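Local coordinates for uncharacterized protein Atu2129 (Agrobacterium tumefaciens, PDB 3DNH) that is of unknown function but has a CREG-like beta-barrel domain of the pyridoxamine 5'-phosphate oxidase family, consistent with flavin binding, at residues Ala209-Lys215 / Ala227-Ala233. Numbering follows the deposited sequence.
Sequences AKTGRWK and ASASDLA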
loop_
_atom_site.group_PDB
_atom_site.type_symbol
_atom_site.label_atom_id
_atom_site.label_comp_id
_atom_site.label_asym_id
_atom_site.label_seq_id
_atom_site.Cartn_x
_atom_site.Cartn_y
_atom_site.Cartn_z
ATOM N N ALA A 209 -18.842 -10.548 1.240
ATOM C CA ALA A 209 -18.105 -10.434 -0.030
ATOM C C ALA A 209 -18.970 -10.659 -1.291
ATOM O O ALA A 209 -20.158 -10.955 -1.203
ATOM C CB ALA A 209 -16.911 -11.380 -0.046
ATOM N N LYS A 210 -18.358 -10.492 -2.462
ATOM C CA LYS A 210 -19.062 -10.688 -3.730
ATOM C C LYS A 210 -18.837 -12.090 -4.277
ATOM O O LYS A 210 -17.734 -12.618 -4.199
ATOM C CB LYS A 210 -18.616 -9.656 -4.773
ATOM C CG LYS A 210 -19.545 -8.434 -4.940
ATOM C CD LYS A 210 -19.061 -7.183 -4.206
ATOM C CE LYS A 210 -17.857 -6.493 -4.901
ATOM N NZ LYS A 210 -16.540 -7.232 -4.709
ATOM N N THR A 211 -19.887 -12.673 -4.858
ATOM C CA THR A 211 -19.804 -13.996 -5.491
ATOM C C THR A 211 -18.593 -14.101 -6.438
ATOM O O THR A 211 -18.035 -13.087 -6.906
ATOM C CB THR A 211 -21.134 -14.399 -6.189
ATOM O OG1 THR A 211 -21.085 -15.785 -6.575
ATOM C CG2 THR A 211 -21.427 -13.497 -7.401
ATOM N N GLY A 212 -18.156 -15.330 -6.673
ATOM C CA GLY A 212 -16.908 -15.532 -7.390
ATOM C C GLY A 212 -16.411 -16.940 -7.212
ATOM O O GLY A 212 -17.140 -17.805 -6.716
ATOM N N ARG A 213 -15.175 -17.174 -7.639
ATOM C CA ARG A 213 -14.592 -18.498 -7.477
ATOM C C ARG A 213 -13.784 -18.448 -6.195
ATOM O O ARG A 213 -12.588 -18.121 -6.188
ATOM C CB ARG A 213 -13.794 -18.961 -8.711
ATOM C CG ARG A 213 -14.602 -18.973 -10.080
ATOM C CD ARG A 213 -16.143 -19.263 -9.964
ATOM N NE ARG A 213 -16.528 -20.649 -9.602
ATOM C CZ ARG A 213 -17.291 -21.010 -8.558
ATOM N NH1 ARG A 213 -17.773 -20.100 -7.712
ATOM N NH2 ARG A 213 -17.590 -22.304 -8.356
ATOM N N TRP A 214 -14.493 -18.712 -5.100
ATOM C CA TRP A 214 -13.934 -18.716 -3.734
ATOM C C TRP A 214 -13.419 -20.078 -3.279
ATOM O O TRP A 214 -13.941 -21.119 -3.696
ATOM C CB TRP A 214 -15.019 -18.257 -2.762
ATOM C CG TRP A 214 -15.319 -16.813 -2.924
ATOM C CD1 TRP A 214 -16.270 -16.260 -3.721
ATOM C CD2 TRP A 214 -14.605 -15.722 -2.327
ATOM N NE1 TRP A 214 -16.237 -14.893 -3.612
ATOM C CE2 TRP A 214 -15.214 -14.529 -2.782
ATOM C CE3 TRP A 214 -13.537 -15.635 -1.429
ATOM C CZ2 TRP A 214 -14.773 -13.254 -2.373
ATOM C CZ3 TRP A 214 -13.112 -14.382 -1.012
ATOM C CH2 TRP A 214 -13.734 -13.206 -1.481
ATOM N N LYS A 215 -12.409 -20.067 -2.417
ATOM C CA LYS A 215 -11.952 -21.258 -1.699
ATOM C C LYS A 215 -11.733 -20.911 -0.236
ATOM O O LYS A 215 -11.308 -19.799 0.068
ATOM C CB LYS A 215 -10.643 -21.793 -2.295
ATOM C CG LYS A 215 -10.781 -22.457 -3.722
ATOM C CD LYS A 215 -11.584 -23.791 -3.671
ATOM C CE LYS A 215 -11.949 -24.349 -5.068
ATOM N NZ LYS A 215 -12.901 -25.533 -5.070
ATOM N N ALA A 227 -10.500 -17.042 0.072
ATOM C CA ALA A 227 -9.905 -16.272 -0.996
ATOM C C ALA A 227 -10.531 -16.569 -2.365
ATOM O O ALA A 227 -10.994 -17.698 -2.650
ATOM C CB ALA A 227 -8.343 -16.453 -1.035
ATOM N N SER A 228 -10.578 -15.517 -3.182
ATOM C CA SER A 228 -10.847 -15.620 -4.617
ATOM C C SER A 228 -9.659 -14.964 -5.275
ATOM O O SER A 228 -8.708 -14.593 -4.588
ATOM C CB SER A 228 -12.122 -14.889 -4.985
ATOM O OG SER A 228 -11.943 -13.490 -4.868
ATOM N N ALA A 229 -9.695 -14.826 -6.601
ATOM C CA ALA A 229 -8.619 -14.173 -7.328
ATOM C C ALA A 229 -8.429 -12.678 -6.985
ATOM O O ALA A 229 -7.298 -12.237 -6.794
ATOM C CB ALA A 229 -8.810 -14.348 -8.816
ATOM N N SER A 230 -9.522 -11.908 -6.925
ATOM C CA SER A 230 -9.438 -10.470 -6.628
ATOM C C SER A 230 -9.671 -10.072 -5.166
ATOM O O SER A 230 -9.273 -8.970 -4.778
ATOM C CB SER A 230 -10.358 -9.656 -7.548
ATOM O OG SER A 230 -11.728 -9.980 -7.347
ATOM N N ASP A 231 -10.267 -10.959 -4.356
ATOM C CA ASP A 231 -10.674 -10.605 -2.990
ATOM C C ASP A 231 -10.369 -11.627 -1.883
ATOM O O ASP A 231 -10.069 -12.785 -2.136
ATOM C CB ASP A 231 -12.165 -10.261 -2.976
ATOM C CG ASP A 231 -12.508 -9.129 -2.001
ATOM O OD1 ASP A 231 -13.684 -8.692 -2.039
ATOM O OD2 ASP A 231 -11.625 -8.659 -1.213
ATOM N N LEU A 232 -10.444 -11.168 -0.636
ATOM C CA LEU A 232 -10.318 -12.027 0.549
ATOM C C LEU A 232 -11.543 -11.763 1.421
ATOM O O LEU A 232 -12.036 -10.610 1.468
ATOM C CB LEU A 232 -9.028 -11.714 1.362
ATOM C CG LEU A 232 -7.657 -11.851 0.681
ATOM C CD1 LEU A 232 -6.544 -11.335 1.597
ATOM C CD2 LEU A 232 -7.374 -13.293 0.213
ATOM N N ALA A 233 -11.991 -12.805 2.122
ATOM C CA ALA A 233 -13.109 -12.710 3.066
ATOM C C ALA A 233 -12.789 -13.456 4.360
ATOM O O ALA A 233 -11.924 -14.386 4.382
ATOM C CB ALA A 233 -14.412 -13.270 2.438
#
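K215 and A227 form an antiparallel hydrogen-bonded pair at one end of a small three-stranded antiparallel sheet, separate from the barrel. K215 N reaches A227 O at 2.8 Å, and A227 N returns a bond to K215 O at 2.9 Å. Beyond this pair regular bridging stops. The 209-215 loop, arriving from helix 199-206, bows outward, while residues 228-231 turn the chain into strand 232-236. Within that turn S228 OG accepts from D231 N, an ST motif, and S228 N also bonds to D231 O.

The W214 indole lies between the bowed loop and the turn. With chi1 at -70°, its CG stands anti to the carbonyl carbon, and the ring reaches across the turn. S228 CB sits over the six-membered ring of W214, 3.7 Å from its centroid and 11° off the normal, a CH-pi contact. W214 CH2 touches D231 CB, and W214 CZ3 meets A233 CB at 3.9 Å; A200, S201 and A204 of helix 199-206 also pack on the indole. K210 NZ lies near D231 OD1, but at 4.2 Å this is too long for a salt bridge. A bond within its own loop helps to fix the indole's rotation: W214 NE1 donates to K210 O at 2.8 Å, with the oxygen only 9° out of the ring plane.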